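Local coordinates for protein proteasome chaperone 3 (Saccharomyces cerevisiae, PDB 2Z5B) that pairs with a partner chaperone as a heterodimer that binds proteasome precursors and helps the alpha-ring of the yeast 20S proteasome to form, at residues B[7-12]-B[24-29]; B[48-53]-B[145-150]. All blocks are in the same frame, centred on the assembly; numbering follows the deposited sequence.

In the fold
Both interactions belong to one mixed sheet of proteasome chaperone 3. Interaction 1 joins strand 3-9, one of the two outermost within this chain, to strand 26-33. Interaction 2 joins the start of strand 50-56 to the end of strand 140-145 and the loop that follows. Strand 38-44 lies between the two pairs. Their centres are about 15 Å apart, and along the chain the first closes before the second opens. They meet directly where Leu27 CD1 packs on Ile149 CD1 at 3.9 Å. Ile42 of strand 38-44 touches both side chains. Each interaction also reaches the chain of Protein YPL144W, the other subunit of the assembly: Glu26 in the first, Met48 in the second.

Interaction 1 (B[7-12]-B[24-29])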
ATOM      1  N   GLN B   7       0.350  15.006  -3.491  1.00 32.25           N
ATOM      2  CA  GLN B   7      -1.059  15.339  -3.477  1.00 34.25           C
ATOM      3  C   GLN B   7      -1.321  16.358  -4.570  1.00 35.33           C
ATOM      4  O   GLN B   7      -0.639  17.389  -4.668  1.00 33.95           O
ATOM      5  CB  GLN B   7      -1.475  15.893  -2.105  1.00 35.52           C
ATOM      6  CG  GLN B   7      -2.922  16.403  -2.029  1.00 38.77           C
ATOM      7  CD  GLN B   7      -3.973  15.297  -2.035  1.00 41.54           C
ATOM      8  OE1 GLN B   7      -4.163  14.595  -1.039  1.00 44.92           O
ATOM      9  NE2 GLN B   7      -4.702  15.176  -3.147  1.00 45.36           N
ATOM     10  N   THR B   8      -2.306  16.051  -5.402  1.00 36.41           N
ATOM     11  CA  THR B   8      -2.744  16.966  -6.429  1.00 38.23           C
ATOM     12  C   THR B   8      -4.221  16.738  -6.720  1.00 39.38           C
ATOM     13  O   THR B   8      -4.943  16.200  -5.876  1.00 39.36           O
ATOM     14  CB  THR B   8      -1.854  16.870  -7.708  1.00 38.15           C
ATOM     15  OG1 THR B   8      -2.311  17.823  -8.673  1.00 38.71           O
ATOM     16  CG2 THR B   8      -1.887  15.458  -8.288  1.00 38.57           C
ATOM     17  N   HIS B   9      -4.664  17.181  -7.895  1.00 40.93           N
ATOM     18  CA  HIS B   9      -6.030  17.001  -8.363  1.00 42.99           C
ATOM     19  C   HIS B   9      -5.972  16.491  -9.792  1.00 44.35           C
ATOM     20  O   HIS B   9      -5.077  16.874 -10.539  1.00 44.44           O
ATOM     21  CB  HIS B   9      -6.794  18.335  -8.304  1.00 42.91           C
ATOM     22  CG  HIS B   9      -6.958  18.871  -6.914  1.00 43.36           C
ATOM     23  ND1 HIS B   9      -5.941  19.512  -6.239  1.00 44.26           N
ATOM     24  CD2 HIS B   9      -8.015  18.850  -6.069  1.00 43.03           C
ATOM     25  CE1 HIS B   9      -6.365  19.865  -5.039  1.00 44.93           C
ATOM     26  NE2 HIS B   9      -7.621  19.474  -4.910  1.00 44.71           N
ATOM     27  N   LEU B  10      -6.888  15.606 -10.176  1.00 46.34           N
ATOM     28  CA  LEU B  10      -6.930  15.163 -11.572  1.00 48.69           C
ATOM     29  C   LEU B  10      -7.241  16.358 -12.491  1.00 50.19           C
ATOM     30  O   LEU B  10      -8.020  17.238 -12.112  1.00 50.40           O
ATOM     31  CB  LEU B  10      -7.934  14.020 -11.772  1.00 48.94           C
ATOM     32  CG  LEU B  10      -7.518  12.606 -11.366  1.00 48.38           C
ATOM     33  CD1 LEU B  10      -8.654  11.632 -11.629  1.00 48.96           C
ATOM     34  CD2 LEU B  10      -6.262  12.157 -12.103  1.00 49.16           C
ATOM     35  N   PRO B  11      -6.595  16.416 -13.674  1.00 51.74           N
ATOM     36  CA  PRO B  11      -6.744  17.523 -14.629  1.00 52.88           C
ATOM     37  C   PRO B  11      -8.207  17.914 -14.906  1.00 53.93           C
ATOM     38  O   PRO B  11      -9.103  17.078 -14.775  1.00 54.10           O
ATOM     39  CB  PRO B  11      -6.085  16.975 -15.896  1.00 52.93           C
ATOM     40  CG  PRO B  11      -5.055  16.045 -15.397  1.00 52.51           C
ATOM     41  CD  PRO B  11      -5.652  15.399 -14.176  1.00 51.95           C
ATOM     42  N   LYS B  12      -8.445  19.161 -15.316  1.00 55.07           N
ATOM     43  CA  LYS B  12      -7.377  20.086 -15.721  1.00 56.15           C
ATOM     44  C   LYS B  12      -7.019  21.120 -14.657  1.00 56.21           C
ATOM     45  O   LYS B  12      -5.956  21.741 -14.727  1.00 56.64           O
ATOM     46  CB  LYS B  12      -7.727  20.769 -17.057  1.00 56.27           C
ATOM     47  CG  LYS B  12      -8.914  21.739 -16.996  1.00 56.81           C
ATOM     48  CD  LYS B  12      -9.082  22.485 -18.311  1.00 57.13           C
ATOM     49  CE  LYS B  12      -9.762  23.834 -18.104  1.00 58.23           C
ATOM     50  NZ  LYS B  12      -8.879  24.800 -17.378  1.00 58.29           N
ATOM     51  N   ASN B  24     -12.637  19.375  -9.342  1.00 55.74           N
ATOM     52  CA  ASN B  24     -11.462  18.522  -9.475  1.00 54.56           C
ATOM     53  C   ASN B  24     -11.282  17.578  -8.288  1.00 53.12           C
ATOM     54  O   ASN B  24     -11.227  18.006  -7.134  1.00 53.32           O
ATOM     55  CB  ASN B  24     -10.205  19.359  -9.730  1.00 55.03           C
ATOM     56  CG  ASN B  24      -9.970  19.636 -11.218  1.00 56.77           C
ATOM     57  OD1 ASN B  24      -8.832  19.852 -11.643  1.00 58.48           O
ATOM     58  ND2 ASN B  24     -11.047  19.625 -12.013  1.00 57.77           N
ATOM     59  N   LYS B  25     -11.234  16.287  -8.595  1.00 51.21           N
ATOM     60  CA  LYS B  25     -11.070  15.231  -7.605  1.00 49.08           C
ATOM     61  C   LYS B  25      -9.624  15.191  -7.107  1.00 47.12           C
ATOM     62  O   LYS B  25      -8.695  15.326  -7.896  1.00 46.73           O
ATOM     63  CB  LYS B  25     -11.460  13.892  -8.236  1.00 49.55           C
ATOM     64  CG  LYS B  25     -12.954  13.733  -8.525  1.00 50.76           C
ATOM     65  CD  LYS B  25     -13.215  12.750  -9.670  1.00 52.99           C
ATOM     66  CE  LYS B  25     -13.596  13.457 -10.980  1.00 54.22           C
ATOM     67  NZ  LYS B  25     -12.464  14.193 -11.648  1.00 55.03           N
ATOM     68  N   GLU B  26      -9.435  15.006  -5.803  1.00 44.87           N
ATOM     69  CA  GLU B  26      -8.095  14.968  -5.224  1.00 42.76           C
ATOM     70  C   GLU B  26      -7.417  13.636  -5.543  1.00 41.12           C
ATOM     71  O   GLU B  26      -7.996  12.568  -5.323  1.00 41.08           O
ATOM     72  CB  GLU B  26      -8.142  15.177  -3.702  1.00 43.07           C
ATOM     73  CG  GLU B  26      -8.676  16.543  -3.243  1.00 42.89           C
ATOM     74  CD  GLU B  26      -8.656  16.700  -1.739  1.00 43.55           C
ATOM     75  OE1 GLU B  26      -8.229  15.747  -1.044  1.00 44.44           O
ATOM     76  OE2 GLU B  26      -9.062  17.777  -1.240  1.00 44.36           O
ATOM     77  N   LEU B  27      -6.200  13.699  -6.073  1.00 39.09           N
ATOM     78  CA  LEU B  27      -5.406  12.489  -6.283  1.00 37.64           C
ATOM     79  C   LEU B  27      -4.278  12.483  -5.272  1.00 35.83           C
ATOM     80  O   LEU B  27      -3.521  13.453  -5.170  1.00 35.80           O
ATOM     81  CB  LEU B  27      -4.851  12.385  -7.714  1.00 37.60           C
ATOM     82  CG  LEU B  27      -4.185  11.039  -8.073  1.00 38.80           C
ATOM     83  CD1 LEU B  27      -5.228   9.965  -8.341  1.00 40.11           C
ATOM     84  CD2 LEU B  27      -3.224  11.146  -9.262  1.00 38.44           C
ATOM     85  N   TYR B  28      -4.191  11.397  -4.510  1.00 34.49           N
ATOM     86  CA  TYR B  28      -3.160  11.253  -3.478  1.00 32.55           C
ATOM     87  C   TYR B  28      -2.361   9.979  -3.675  1.00 31.29           C
ATOM     88  O   TYR B  28      -2.918   8.880  -3.759  1.00 30.25           O
ATOM     89  CB  TYR B  28      -3.759  11.284  -2.072  1.00 33.25           C
ATOM     90  CG  TYR B  28      -2.712  11.116  -0.987  1.00 33.45           C
ATOM     91  CD1 TYR B  28      -1.839  12.160  -0.662  1.00 33.71           C
ATOM     92  CD2 TYR B  28      -2.584   9.904  -0.298  1.00 33.26           C
ATOM     93  CE1 TYR B  28      -0.864  11.998   0.329  1.00 31.72           C
ATOM     94  CE2 TYR B  28      -1.623   9.738   0.683  1.00 32.79           C
ATOM     95  CZ  TYR B  28      -0.765  10.785   0.981  1.00 33.81           C
ATOM     96  OH  TYR B  28       0.193  10.622   1.948  1.00 33.99           O
ATOM     97  N   VAL B  29      -1.050  10.148  -3.789  1.00 29.36           N
ATOM     98  CA  VAL B  29      -0.160   9.028  -3.965  1.00 28.69           C
ATOM     99  C   VAL B  29       0.762   8.976  -2.762  1.00 27.93           C
ATOM    100  O   VAL B  29       1.207  10.023  -2.248  1.00 25.68           O
ATOM    101  CB  VAL B  29       0.599   9.124  -5.282  1.00 29.57           C
ATOM    102  CG1 VAL B  29       1.466   7.938  -5.472  1.00 31.02           C
ATOM    103  CG2 VAL B  29      -0.407   9.207  -6.464  1.00 30.76           C
TER
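The His9 ring meets Asn24 O at its edge and in its plane, with CD2 3.5 Å from that oxygen. Glu26 CG lies 3.5 Å from His9 NE2, oblique to the ring. The two side chains run side by side in the same direction, with ring and carboxylate planes nearly perpendicular (87°). The carboxylate turns to the partner subunit, where Glu26 OE1 accepts from Leu5 N of the Protein YPL144W chain. Further along this face, the side chains of Gln7 and Tyr28 cross at about a right angle. Gln7 OE1 approaches Tyr28 CD1 obliquely at 3.4 Å. The Tyr28 hydroxyl bonds to Glu5. The Gln7 chain bends at chi2 (72°), which brings CD towards Tyr28 CB and Leu27 O. Gln7 NE2 then donates to Thr8 O at 2.9 Å, on a lone pair in the carbonyl plane. The same oxygen also takes Leu27 N, which comes from above that plane. An alanine at Gln7 would probably leave Thr8 O with one donor fewer and open a gap beside Tyr28 CD1. Thr8 N returns a nearly straight bond to Leu27 O at 2.9 Å. Past the strand end, Leu10 N bonds to Lys25 O. On the side of Thr8 and Leu27, Leu10 CD2 packs on Leu27 CD2 at 4.3 Å, and Thr8 and Leu10 touch Phe168 of helix 162-176. Thr8-Leu27 is a hydrogen-bonded pair, flanked by the non-hydrogen-bonded pairs Gln7-Tyr28 and His9-Glu26. This is antiparallel pairing at the margin of a mixed sheet, with a helix on one face and the partner subunit on the other.

Interaction 2 (B[48-53]-B[145-150]); sequences MDSTYE and MSSKIW
Asp49 and Ser50 both face Met145, and Met145 O takes the N-H of each, Asp49 N at 3.0 Å and Ser50 N at 2.9 Å. The two donors differ in approach. Ser50 N lies nearly along the C=O axis, while Asp49 N sits above the carbonyl plane. Met145 N completes the pairing by donating to Ser50 O.

The Asp49 carboxylate then reaches past the strand end to Ser147. Asp49 CG stands between its own backbone N and carbonyl carbon (chi1 66°), which brings this carboxylate carbon close to Ser147 OG. Ser147 OG donates to the syn lone pair of Asp49 OD2 at 2.6 Å. Ser147 N meets Asp49 OD1 on its syn side at 2.9 Å, 30° out of the carboxylate plane. Ser50 OG donates to Asp49 OD1 as well, at 2.7 Å and from the opposite face of that plane. Three donors thus grip the two oxygens and would hold the carboxylate against rotation.

Asp49 and Ser50 opposite Met145 form a classic beta bulge, where strand 50-56 begins its antiparallel pairing with strand 140-145. Just beyond it, Ser146 OG accepts from Lys148 N and forms an ST turn, and residues 147-149 take up helical backbone angles.

Met48 CG lies 3.6 Å from the backbone nitrogen Met145 N, and the Met48 side chain also touches Ser144. Met145 CG lies at the edge of the Tyr52 ring, near its plane and 4.4 Å from CE2. Tyr52 also packs on Val109 and Cys113 of helix 109-124. At the far end of the Met145 side chain, CE lies in plane at the edge of the Trp150 ring, and SD takes a weak bond from Trp150 NE1. Ile149 CG2 sits over the centre of one face of that ring.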
ATOM      1  N   MET B  48      -9.946   4.129  -1.816  1.00 36.08           N
ATOM      2  CA  MET B  48      -9.036   3.088  -2.245  1.00 36.37           C
ATOM      3  C   MET B  48      -9.784   1.774  -2.039  1.00 37.04           C
ATOM      4  O   MET B  48     -10.192   1.475  -0.915  1.00 37.40           O
ATOM      5  CB  MET B  48      -7.787   3.128  -1.363  1.00 36.33           C
ATOM      6  CG  MET B  48      -6.679   2.224  -1.770  1.00 36.77           C
ATOM      7  SD  MET B  48      -5.159   2.849  -1.060  1.00 34.01           S
ATOM      8  CE  MET B  48      -5.170   2.130   0.583  1.00 32.86           C
ATOM      9  N   ASP B  49      -9.959   0.994  -3.106  1.00 37.28           N
ATOM     10  CA  ASP B  49     -10.873  -0.161  -3.059  1.00 37.75           C
ATOM     11  C   ASP B  49     -10.328  -1.423  -3.735  1.00 37.28           C
ATOM     12  O   ASP B  49     -10.966  -2.475  -3.709  1.00 37.14           O
ATOM     13  CB  ASP B  49     -12.229   0.223  -3.688  1.00 38.55           C
ATOM     14  CG  ASP B  49     -12.129   0.520  -5.188  1.00 40.47           C
ATOM     15  OD1 ASP B  49     -11.052   0.316  -5.787  1.00 42.11           O
ATOM     16  OD2 ASP B  49     -13.139   0.965  -5.779  1.00 44.76           O
ATOM     17  N   SER B  50      -9.157  -1.315  -4.349  1.00 36.32           N
ATOM     18  CA  SER B  50      -8.551  -2.444  -5.053  1.00 36.39           C
ATOM     19  C   SER B  50      -7.096  -2.609  -4.656  1.00 35.21           C
ATOM     20  O   SER B  50      -6.465  -1.654  -4.207  1.00 35.97           O
ATOM     21  CB  SER B  50      -8.661  -2.241  -6.572  1.00 36.68           C
ATOM     22  OG  SER B  50      -9.977  -1.836  -6.942  1.00 39.58           O
ATOM     23  N   THR B  51      -6.565  -3.815  -4.796  1.00 33.68           N
ATOM     24  CA  THR B  51      -5.143  -4.063  -4.543  1.00 33.04           C
ATOM     25  C   THR B  51      -4.635  -5.119  -5.509  1.00 32.76           C
ATOM     26  O   THR B  51      -5.289  -6.153  -5.713  1.00 32.70           O
ATOM     27  CB  THR B  51      -4.855  -4.488  -3.076  1.00 32.29           C
ATOM     28  OG1 THR B  51      -5.178  -3.414  -2.183  1.00 33.71           O
ATOM     29  CG2 THR B  51      -3.387  -4.858  -2.881  1.00 32.61           C
ATOM     30  N   TYR B  52      -3.465  -4.857  -6.083  1.00 32.60           N
ATOM     31  CA  TYR B  52      -2.833  -5.747  -7.045  1.00 33.18           C
ATOM     32  C   TYR B  52      -1.386  -5.975  -6.691  1.00 33.96           C
ATOM     33  O   TYR B  52      -0.698  -5.064  -6.224  1.00 33.58           O
ATOM     34  CB  TYR B  52      -2.928  -5.170  -8.468  1.00 33.71           C
ATOM     35  CG  TYR B  52      -4.343  -4.807  -8.845  1.00 33.92           C
ATOM     36  CD1 TYR B  52      -5.233  -5.771  -9.330  1.00 34.40           C
ATOM     37  CD2 TYR B  52      -4.809  -3.507  -8.667  1.00 35.17           C
ATOM     38  CE1 TYR B  52      -6.558  -5.431  -9.641  1.00 33.62           C
ATOM     39  CE2 TYR B  52      -6.110  -3.160  -8.984  1.00 35.01           C
ATOM     40  CZ  TYR B  52      -6.976  -4.119  -9.474  1.00 34.21           C
ATOM     41  OH  TYR B  52      -8.267  -3.733  -9.774  1.00 35.44           O
ATOM     42  N   GLU B  53      -0.932  -7.200  -6.908  1.00 34.60           N
ATOM     43  CA  GLU B  53       0.469  -7.525  -6.781  1.00 37.06           C
ATOM     44  C   GLU B  53       1.062  -7.666  -8.179  1.00 37.94           C
ATOM     45  O   GLU B  53       0.575  -8.457  -9.001  1.00 37.58           O
ATOM     46  CB  GLU B  53       0.657  -8.799  -5.941  1.00 36.67           C
ATOM     47  CG  GLU B  53       2.109  -9.110  -5.617  1.00 38.74           C
ATOM     48  CD  GLU B  53       2.278 -10.196  -4.569  1.00 39.62           C
ATOM     49  OE1 GLU B  53       1.490 -11.174  -4.547  1.00 42.17           O
ATOM     50  OE2 GLU B  53       3.220 -10.072  -3.760  1.00 44.17           O
ATOM     51  N   MET B 145      -5.314   0.941  -4.864  1.00 32.18           N
ATOM     52  CA  MET B 145      -5.821   2.114  -5.562  1.00 35.79           C
ATOM     53  C   MET B 145      -7.343   2.183  -5.651  1.00 35.44           C
ATOM     54  O   MET B 145      -8.023   1.191  -5.396  1.00 34.95           O
ATOM     55  CB  MET B 145      -5.183   2.216  -6.963  1.00 34.85           C
ATOM     56  CG  MET B 145      -5.432   1.030  -7.903  1.00 37.80           C
ATOM     57  SD  MET B 145      -4.492   1.215  -9.462  1.00 40.75           S
ATOM     58  CE  MET B 145      -4.479   2.981  -9.629  1.00 41.11           C
ATOM     59  N   SER B 146      -7.855   3.361  -5.999  1.00 36.31           N
ATOM     60  CA  SER B 146      -9.277   3.536  -6.324  1.00 37.84           C
ATOM     61  C   SER B 146      -9.524   3.120  -7.772  1.00 38.79           C
ATOM     62  O   SER B 146      -8.930   3.690  -8.691  1.00 38.63           O
ATOM     63  CB  SER B 146      -9.688   4.996  -6.142  1.00 38.01           C
ATOM     64  OG  SER B 146     -10.958   5.265  -6.733  1.00 40.62           O
ATOM     65  N   SER B 147     -10.407   2.139  -7.969  1.00 40.24           N
ATOM     66  CA  SER B 147     -10.841   1.723  -9.303  1.00 41.67           C
ATOM     67  C   SER B 147     -11.560   2.848 -10.064  1.00 42.96           C
ATOM     68  O   SER B 147     -11.700   2.794 -11.289  1.00 43.30           O
ATOM     69  CB  SER B 147     -11.776   0.515  -9.187  1.00 42.11           C
ATOM     70  OG  SER B 147     -12.912   0.843  -8.407  1.00 41.48           O
ATOM     71  N   LYS B 148     -12.020   3.858  -9.333  1.00 43.94           N
ATOM     72  CA  LYS B 148     -12.780   4.968  -9.920  1.00 45.13           C
ATOM     73  C   LYS B 148     -11.912   6.003 -10.645  1.00 45.42           C
ATOM     74  O   LYS B 148     -12.440   6.921 -11.286  1.00 45.63           O
ATOM     75  CB  LYS B 148     -13.640   5.644  -8.853  1.00 45.25           C
ATOM     76  CG  LYS B 148     -14.588   4.674  -8.142  1.00 47.61           C
ATOM     77  CD  LYS B 148     -15.994   5.244  -8.001  1.00 50.68           C
ATOM     78  CE  LYS B 148     -16.868   4.916  -9.219  1.00 52.04           C
ATOM     79  NZ  LYS B 148     -17.202   3.457  -9.317  1.00 52.54           N
ATOM     80  N   ILE B 149     -10.589   5.865 -10.537  1.00 45.44           N
ATOM     81  CA  ILE B 149      -9.660   6.686 -11.322  1.00 45.72           C
ATOM     82  C   ILE B 149      -9.729   6.286 -12.801  1.00 46.25           C
ATOM     83  O   ILE B 149      -9.523   7.109 -13.694  1.00 46.12           O
ATOM     84  CB  ILE B 149      -8.187   6.548 -10.834  1.00 45.61           C
ATOM     85  CG1 ILE B 149      -8.063   6.856  -9.340  1.00 44.89           C
ATOM     86  CG2 ILE B 149      -7.257   7.482 -11.628  1.00 45.29           C
ATOM     87  CD1 ILE B 149      -6.751   6.431  -8.737  1.00 44.62           C
ATOM     88  N   TRP B 150     -10.029   5.015 -13.046  1.00 46.78           N
ATOM     89  CA  TRP B 150      -9.951   4.432 -14.380  1.00 47.40           C
ATOM     90  C   TRP B 150     -11.335   4.146 -14.951  1.00 47.90           C
ATOM     91  O   TRP B 150     -12.308   4.799 -14.576  1.00 48.91           O
ATOM     92  CB  TRP B 150      -9.122   3.149 -14.320  1.00 47.10           C
ATOM     93  CG  TRP B 150      -7.868   3.343 -13.515  1.00 47.36           C
ATOM     94  CD1 TRP B 150      -7.602   2.839 -12.269  1.00 46.30           C
ATOM     95  CD2 TRP B 150      -6.728   4.133 -13.882  1.00 46.17           C
ATOM     96  NE1 TRP B 150      -6.360   3.248 -11.855  1.00 45.13           N
ATOM     97  CE2 TRP B 150      -5.802   4.045 -12.820  1.00 46.02           C
ATOM     98  CE3 TRP B 150      -6.395   4.893 -15.012  1.00 46.11           C
ATOM     99  CZ2 TRP B 150      -4.566   4.693 -12.849  1.00 46.02           C
ATOM    100  CZ3 TRP B 150      -5.166   5.539 -15.040  1.00 46.10           C
ATOM    101  CH2 TRP B 150      -4.265   5.432 -13.962  1.00 46.48           C
TER